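Local coordinates for protein citrate synthase (Pyrobaculum aerophilum, PDB 2IBP) that probably catalyses the condensation of oxaloacetate with acetyl-CoA and water to citrate and free CoA, feeding the tricarboxylic acid cycle, at residues 158-170 with 359-372. Sequence-based numbering, arbitrary orientation. Where two conformers were deposited one is given.
Sequences MPTIVAYHYRFSR and PYEYFTPIFAMSRV. With ACT (acetate ion), chain C.
An antiparallel helix pair, buried in the largely helical citrate synthase fold, meets here through Tyr362, whose ring reaches across to the C-terminal turns of helix 141-169. The axes of 158-169 and 363-372 run at 165° and approach to 9.3 Å. Tyr362 holds CG anti to its own carbonyl carbon (chi1 -70°), and the ring extends until OH lies 2.6 Å from His165 ND1, a short hydrogen bond at the imidazole edge in which either partner could be the donor. Tyr166 sends its ring edge onto one face of Tyr362 in a T-shaped stack, planes at 89°, and its CB adds a CH-pi contact over that face. Beyond it, in the conformer of Glu361 modelled here, Arg170 NH2 lies 3.1 Å from Glu361 OE2, a salt bridge that may be partial, while Arg170 NH1 donates to Ser169 OG at 2.9 Å, a bond in the guanidinium plane that should help hold the group's orientation. Losing the Tyr362 ring to an alanine here is likely to leave His165 ND1 without its mate and to open a gap beside the Tyr166 edge. Further along, the contact turns apolar: Val162 CG2 packs 3.7 Å from Met369 SD, and Met158 CE meets Val372 CG2 at the same distance. Helix 109-123 touches both His165 and Tyr362, His165 NE2 hydrogen-bonds Leu104 O, and helix 183-192 packs on Pro159, Tyr166 and Met369.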
loop_
_atom_site.group_PDB
_atom_site.type_symbol
_atom_site.label_atom_id
_atom_site.label_comp_id
_atom_site.label_asym_id
_atom_site.label_seq_id
_atom_site.Cartn_x
_atom_site.Cartn_y
_atom_site.Cartn_z
ATOM N N MET A 158 -16.396 -2.605 -6.721
ATOM C CA MET A 158 -16.062 -1.276 -6.207
ATOM C C MET A 158 -17.285 -0.355 -6.081
ATOM O O MET A 158 -17.483 0.265 -5.039
ATOM C CB MET A 158 -14.949 -0.631 -7.005
ATOM C CG MET A 158 -14.226 0.449 -6.256
ATOM S SD MET A 158 -13.266 -0.210 -4.869
ATOM C CE MET A 158 -12.074 -1.214 -5.696
ATOM N N PRO A 159 -18.149 -0.291 -7.111
ATOM C CA PRO A 159 -19.302 0.607 -6.960
ATOM C C PRO A 159 -20.245 0.200 -5.844
ATOM O O PRO A 159 -20.906 1.045 -5.246
ATOM C CB PRO A 159 -20.005 0.506 -8.319
ATOM C CG PRO A 159 -18.926 0.047 -9.259
ATOM C CD PRO A 159 -18.119 -0.904 -8.449
ATOM N N THR A 160 -20.340 -1.093 -5.580
ATOM C CA THR A 160 -21.217 -1.570 -4.520
ATOM C C THR A 160 -20.702 -1.085 -3.166
ATOM O O THR A 160 -21.467 -0.656 -2.302
ATOM C CB THR A 160 -21.332 -3.100 -4.559
ATOM O OG1 THR A 160 -21.541 -3.516 -5.914
ATOM C CG2 THR A 160 -22.487 -3.576 -3.689
ATOM N N ILE A 161 -19.397 -1.197 -2.982
ATOM C CA ILE A 161 -18.772 -0.755 -1.746
ATOM C C ILE A 161 -19.054 0.737 -1.536
ATOM O O ILE A 161 -19.509 1.154 -0.463
ATOM C CB ILE A 161 -17.263 -0.999 -1.774
ATOM C CG1 ILE A 161 -16.962 -2.499 -1.796
ATOM C CG2 ILE A 161 -16.603 -0.363 -0.536
ATOM C CD1 ILE A 161 -15.494 -2.817 -1.907
ATOM N N VAL A 162 -18.798 1.532 -2.557
ATOM C CA VAL A 162 -19.024 2.970 -2.495
ATOM C C VAL A 162 -20.473 3.303 -2.165
ATOM O O VAL A 162 -20.758 4.091 -1.257
ATOM C CB VAL A 162 -18.571 3.640 -3.799
ATOM C CG1 VAL A 162 -18.930 5.137 -3.806
ATOM C CG2 VAL A 162 -17.067 3.411 -4.029
ATOM N N ALA A 163 -21.397 2.737 -2.941
ATOM C CA ALA A 163 -22.818 3.005 -2.763
ATOM C C ALA A 163 -23.338 2.560 -1.398
ATOM O O ALA A 163 -24.097 3.292 -0.751
ATOM C CB ALA A 163 -23.629 2.346 -3.877
ATOM N N TYR A 164 -22.910 1.381 -0.923
ATOM C CA TYR A 164 -23.372 0.893 0.371
ATOM C C TYR A 164 -22.900 1.821 1.479
ATOM O O TYR A 164 -23.651 2.161 2.375
ATOM C CB TYR A 164 -22.849 -0.506 0.643
ATOM C CG TYR A 164 -23.608 -1.628 -0.031
ATOM C CD1 TYR A 164 -24.472 -1.381 -1.084
ATOM C CD2 TYR A 164 -23.362 -2.956 0.311
ATOM C CE1 TYR A 164 -25.170 -2.417 -1.705
ATOM C CE2 TYR A 164 -24.025 -3.997 -0.331
ATOM C CZ TYR A 164 -24.919 -3.715 -1.350
ATOM O OH TYR A 164 -25.569 -4.738 -2.027
ATOM N N HIS A 165 -21.670 2.298 1.352
ATOM C CA HIS A 165 -21.176 3.227 2.342
ATOM C C HIS A 165 -22.000 4.505 2.307
ATOM O O HIS A 165 -22.394 5.033 3.357
ATOM C CB HIS A 165 -19.722 3.555 2.124
ATOM C CG HIS A 165 -19.153 4.373 3.227
ATOM N ND1 HIS A 165 -19.188 5.747 3.212
ATOM C CD2 HIS A 165 -18.683 4.018 4.447
ATOM C CE1 HIS A 165 -18.687 6.208 4.345
ATOM N NE2 HIS A 165 -18.379 5.179 5.114
ATOM N N TYR A 166 -22.264 5.010 1.105
ATOM C CA TYR A 166 -23.073 6.223 0.975
ATOM C C TYR A 166 -24.404 6.049 1.693
ATOM O O TYR A 166 -24.790 6.884 2.501
ATOM C CB TYR A 166 -23.280 6.613 -0.475
ATOM C CG TYR A 166 -24.275 7.730 -0.628
ATOM C CD1 TYR A 166 -23.947 9.019 -0.246
ATOM C CD2 TYR A 166 -25.567 7.481 -1.076
ATOM C CE1 TYR A 166 -24.874 10.038 -0.325
ATOM C CE2 TYR A 166 -26.483 8.501 -1.204
ATOM C CZ TYR A 166 -26.144 9.767 -0.799
ATOM O OH TYR A 166 -27.083 10.783 -0.910
ATOM N N ARG A 167 -25.105 4.969 1.384
ATOM C CA ARG A 167 -26.400 4.691 1.994
ATOM C C ARG A 167 -26.294 4.613 3.509
ATOM O O ARG A 167 -27.066 5.246 4.217
ATOM C CB ARG A 167 -26.964 3.383 1.448
ATOM C CG ARG A 167 -27.173 3.377 -0.050
ATOM C CD ARG A 167 -28.264 4.312 -0.504
ATOM N NE ARG A 167 -29.584 3.925 0.004
ATOM C CZ ARG A 167 -30.702 4.543 -0.362
ATOM N NH1 ARG A 167 -30.654 5.539 -1.237
ATOM N NH2 ARG A 167 -31.856 4.154 0.134
ATOM N N PHE A 168 -25.366 3.800 4.008
ATOM C CA PHE A 168 -25.198 3.686 5.444
ATOM C C PHE A 168 -24.813 5.007 6.093
ATOM O O PHE A 168 -25.245 5.287 7.210
ATOM C CB PHE A 168 -24.170 2.629 5.828
ATOM C CG PHE A 168 -24.601 1.217 5.572
ATOM C CD1 PHE A 168 -25.836 0.756 5.986
ATOM C CD2 PHE A 168 -23.675 0.293 5.141
ATOM C CE1 PHE A 168 -26.186 -0.576 5.828
ATOM C CE2 PHE A 168 -24.019 -1.039 4.967
ATOM C CZ PHE A 168 -25.262 -1.477 5.352
ATOM N N SER A 169 -23.993 5.808 5.412
ATOM C CA SER A 169 -23.535 7.085 5.983
ATOM C C SER A 169 -24.709 8.044 6.190
ATOM O O SER A 169 -24.655 8.934 7.042
ATOM C CB SER A 169 -22.467 7.743 5.098
ATOM O OG SER A 169 -23.039 8.309 3.939
ATOM N N ARG A 170 -25.765 7.851 5.399
ATOM C CA ARG A 170 -26.975 8.677 5.441
ATOM C C ARG A 170 -28.107 8.016 6.253
ATOM O O ARG A 170 -29.248 8.487 6.250
ATOM C CB ARG A 170 -27.447 8.978 4.009
ATOM C CG ARG A 170 -26.838 10.211 3.367
ATOM C CD ARG A 170 -25.313 10.250 3.376
ATOM N NE ARG A 170 -24.800 11.537 2.887
ATOM C CZ ARG A 170 -23.513 11.881 2.856
ATOM N NH1 ARG A 170 -22.587 11.049 3.297
ATOM N NH2 ARG A 170 -23.149 13.068 2.396
ATOM N N PRO A 359 -22.001 13.555 -2.972
ATOM C CA PRO A 359 -21.219 14.386 -2.052
ATOM C C PRO A 359 -19.736 14.430 -2.434
ATOM O O PRO A 359 -19.196 13.471 -2.982
ATOM C CB PRO A 359 -21.434 13.714 -0.690
ATOM C CG PRO A 359 -22.649 12.912 -0.852
ATOM C CD PRO A 359 -22.635 12.431 -2.279
ATOM N N TYR A 360 -19.065 15.516 -2.083
ATOM C CA TYR A 360 -17.664 15.686 -2.435
ATOM C C TYR A 360 -16.793 14.513 -2.005
ATOM O O TYR A 360 -15.858 14.127 -2.726
ATOM C CB TYR A 360 -17.088 16.914 -1.738
ATOM C CG TYR A 360 -17.633 18.230 -2.217
ATOM C CD1 TYR A 360 -17.499 18.606 -3.544
ATOM C CD2 TYR A 360 -18.112 19.161 -1.315
ATOM C CE1 TYR A 360 -17.916 19.856 -3.980
ATOM C CE2 TYR A 360 -18.538 20.415 -1.742
ATOM C CZ TYR A 360 -18.429 20.756 -3.070
ATOM O OH TYR A 360 -18.863 21.998 -3.508
ATOM N N GLU A 361 -17.039 14.004 -0.807
ATOM C CA GLU A 361 -16.223 12.932 -0.253
ATOM C C GLU A 361 -16.328 11.627 -1.042
ATOM O O GLU A 361 -15.529 10.718 -0.828
ATOM C CB GLU A 361 -16.528 12.706 1.228
ATOM C CG GLU A 361 -17.959 12.293 1.565
ATOM C CD GLU A 361 -18.945 13.453 1.775
ATOM O OE1 GLU A 361 -18.671 14.621 1.411
ATOM O OE2 GLU A 361 -20.028 13.168 2.336
ATOM N N TYR A 362 -17.296 11.553 -1.957
ATOM C CA TYR A 362 -17.447 10.367 -2.826
ATOM C C TYR A 362 -16.785 10.553 -4.189
ATOM O O TYR A 362 -16.739 9.625 -4.991
ATOM C CB TYR A 362 -18.901 9.913 -2.948
ATOM C CG TYR A 362 -19.406 9.329 -1.653
ATOM C CD1 TYR A 362 -19.192 7.979 -1.342
ATOM C CD2 TYR A 362 -19.914 10.144 -0.658
ATOM C CE1 TYR A 362 -19.558 7.466 -0.136
ATOM C CE2 TYR A 362 -20.257 9.639 0.571
ATOM C CZ TYR A 362 -20.052 8.298 0.848
ATOM O OH TYR A 362 -20.386 7.789 2.086
ATOM N N PHE A 363 -16.235 11.735 -4.459
ATOM C CA PHE A 363 -15.570 11.981 -5.743
ATOM C C PHE A 363 -14.385 11.041 -5.935
ATOM O O PHE A 363 -14.245 10.403 -6.992
ATOM C CB PHE A 363 -15.075 13.438 -5.844
ATOM C CG PHE A 363 -16.159 14.450 -6.144
ATOM C CD1 PHE A 363 -17.488 14.217 -5.805
ATOM C CD2 PHE A 363 -15.810 15.715 -6.621
ATOM C CE1 PHE A 363 -18.471 15.186 -6.051
ATOM C CE2 PHE A 363 -16.786 16.671 -6.860
ATOM C CZ PHE A 363 -18.106 16.403 -6.576
ATOM N N THR A 364 -13.508 10.973 -4.937
ATOM C CA THR A 364 -12.328 10.105 -5.050
ATOM C C THR A 364 -12.711 8.625 -5.057
ATOM O O THR A 364 -12.169 7.867 -5.853
ATOM C CB THR A 364 -11.257 10.473 -4.035
ATOM O OG1 THR A 364 -10.883 11.845 -4.266
ATOM C CG2 THR A 364 -10.031 9.573 -4.228
ATOM N N PRO A 365 -13.680 8.216 -4.216
ATOM C CA PRO A 365 -14.176 6.851 -4.347
ATOM C C PRO A 365 -14.640 6.504 -5.770
ATOM O O PRO A 365 -14.379 5.405 -6.257
ATOM C CB PRO A 365 -15.319 6.808 -3.346
ATOM C CG PRO A 365 -14.800 7.667 -2.228
ATOM C CD PRO A 365 -14.087 8.805 -2.921
ATOM N N ILE A 366 -15.307 7.426 -6.456
ATOM C CA ILE A 366 -15.716 7.164 -7.848
ATOM C C ILE A 366 -14.494 7.050 -8.767
ATOM O O ILE A 366 -14.469 6.230 -9.685
ATOM C CB ILE A 366 -16.718 8.207 -8.340
ATOM C CG1 ILE A 366 -17.999 8.057 -7.508
ATOM C CG2 ILE A 366 -17.047 8.015 -9.828
ATOM C CD1 ILE A 366 -18.977 9.208 -7.643
ATOM N N PHE A 367 -13.461 7.849 -8.520
ATOM C CA PHE A 367 -12.213 7.682 -9.263
ATOM C C PHE A 367 -11.681 6.231 -9.075
ATOM O O PHE A 367 -11.242 5.594 -10.029
ATOM C CB PHE A 367 -11.172 8.693 -8.777
ATOM C CG PHE A 367 -9.865 8.618 -9.507
ATOM C CD1 PHE A 367 -9.618 9.397 -10.618
ATOM C CD2 PHE A 367 -8.874 7.748 -9.079
ATOM C CE1 PHE A 367 -8.390 9.327 -11.272
ATOM C CE2 PHE A 367 -7.651 7.693 -9.718
ATOM C CZ PHE A 367 -7.403 8.502 -10.796
ATOM N N ALA A 368 -11.708 5.729 -7.843
ATOM C CA ALA A 368 -11.316 4.343 -7.546
ATOM C C ALA A 368 -12.176 3.341 -8.335
ATOM O O ALA A 368 -11.680 2.313 -8.810
ATOM C CB ALA A 368 -11.438 4.061 -6.026
ATOM N N MET A 369 -13.475 3.604 -8.430
ATOM C CA MET A 369 -14.370 2.746 -9.225
ATOM C C MET A 369 -13.915 2.675 -10.673
ATOM O O MET A 369 -14.069 1.644 -11.322
ATOM C CB MET A 369 -15.806 3.265 -9.180
ATOM C CG MET A 369 -16.471 2.981 -7.864
ATOM S SD MET A 369 -17.899 4.045 -7.603
ATOM C CE MET A 369 -18.648 4.046 -9.229
ATOM N N SER A 370 -13.382 3.772 -11.189
ATOM C CA SER A 370 -12.865 3.790 -12.530
ATOM C C SER A 370 -11.507 3.083 -12.638
ATOM O O SER A 370 -11.309 2.135 -13.419
ATOM C CB SER A 370 -12.682 5.228 -13.004
ATOM O OG SER A 370 -12.078 5.245 -14.267
ATOM N N ARG A 371 -10.576 3.568 -11.824
ATOM C CA ARG A 371 -9.185 3.166 -11.898
ATOM C C ARG A 371 -8.873 1.753 -11.441
ATOM O O ARG A 371 -7.832 1.214 -11.789
ATOM C CB ARG A 371 -8.339 4.157 -11.106
ATOM C CG ARG A 371 -6.847 3.919 -11.153
ATOM C CD ARG A 371 -6.255 3.945 -12.557
ATOM N NE ARG A 371 -6.677 5.153 -13.286
ATOM C CZ ARG A 371 -6.027 6.314 -13.263
ATOM N NH1 ARG A 371 -4.832 6.424 -12.696
ATOM N NH2 ARG A 371 -6.530 7.370 -13.875
ATOM N N VAL A 372 -9.801 1.137 -10.724
ATOM C CA VAL A 372 -9.561 -0.212 -10.230
ATOM C C VAL A 372 -9.199 -1.153 -11.379
ATOM O O VAL A 372 -8.335 -2.027 -11.227
ATOM C CB VAL A 372 -10.732 -0.743 -9.408
ATOM C CG1 VAL A 372 -12.008 -0.712 -10.210
ATOM C CG2 VAL A 372 -10.400 -2.144 -8.864
HETATM C C ACT C . -21.340 18.298 -1.076
HETATM O O ACT C . -20.728 17.327 -0.562
HETATM O OXT ACT C . -21.757 19.175 -0.281
HETATM C CH3 ACT C . -21.553 18.426 -2.558
#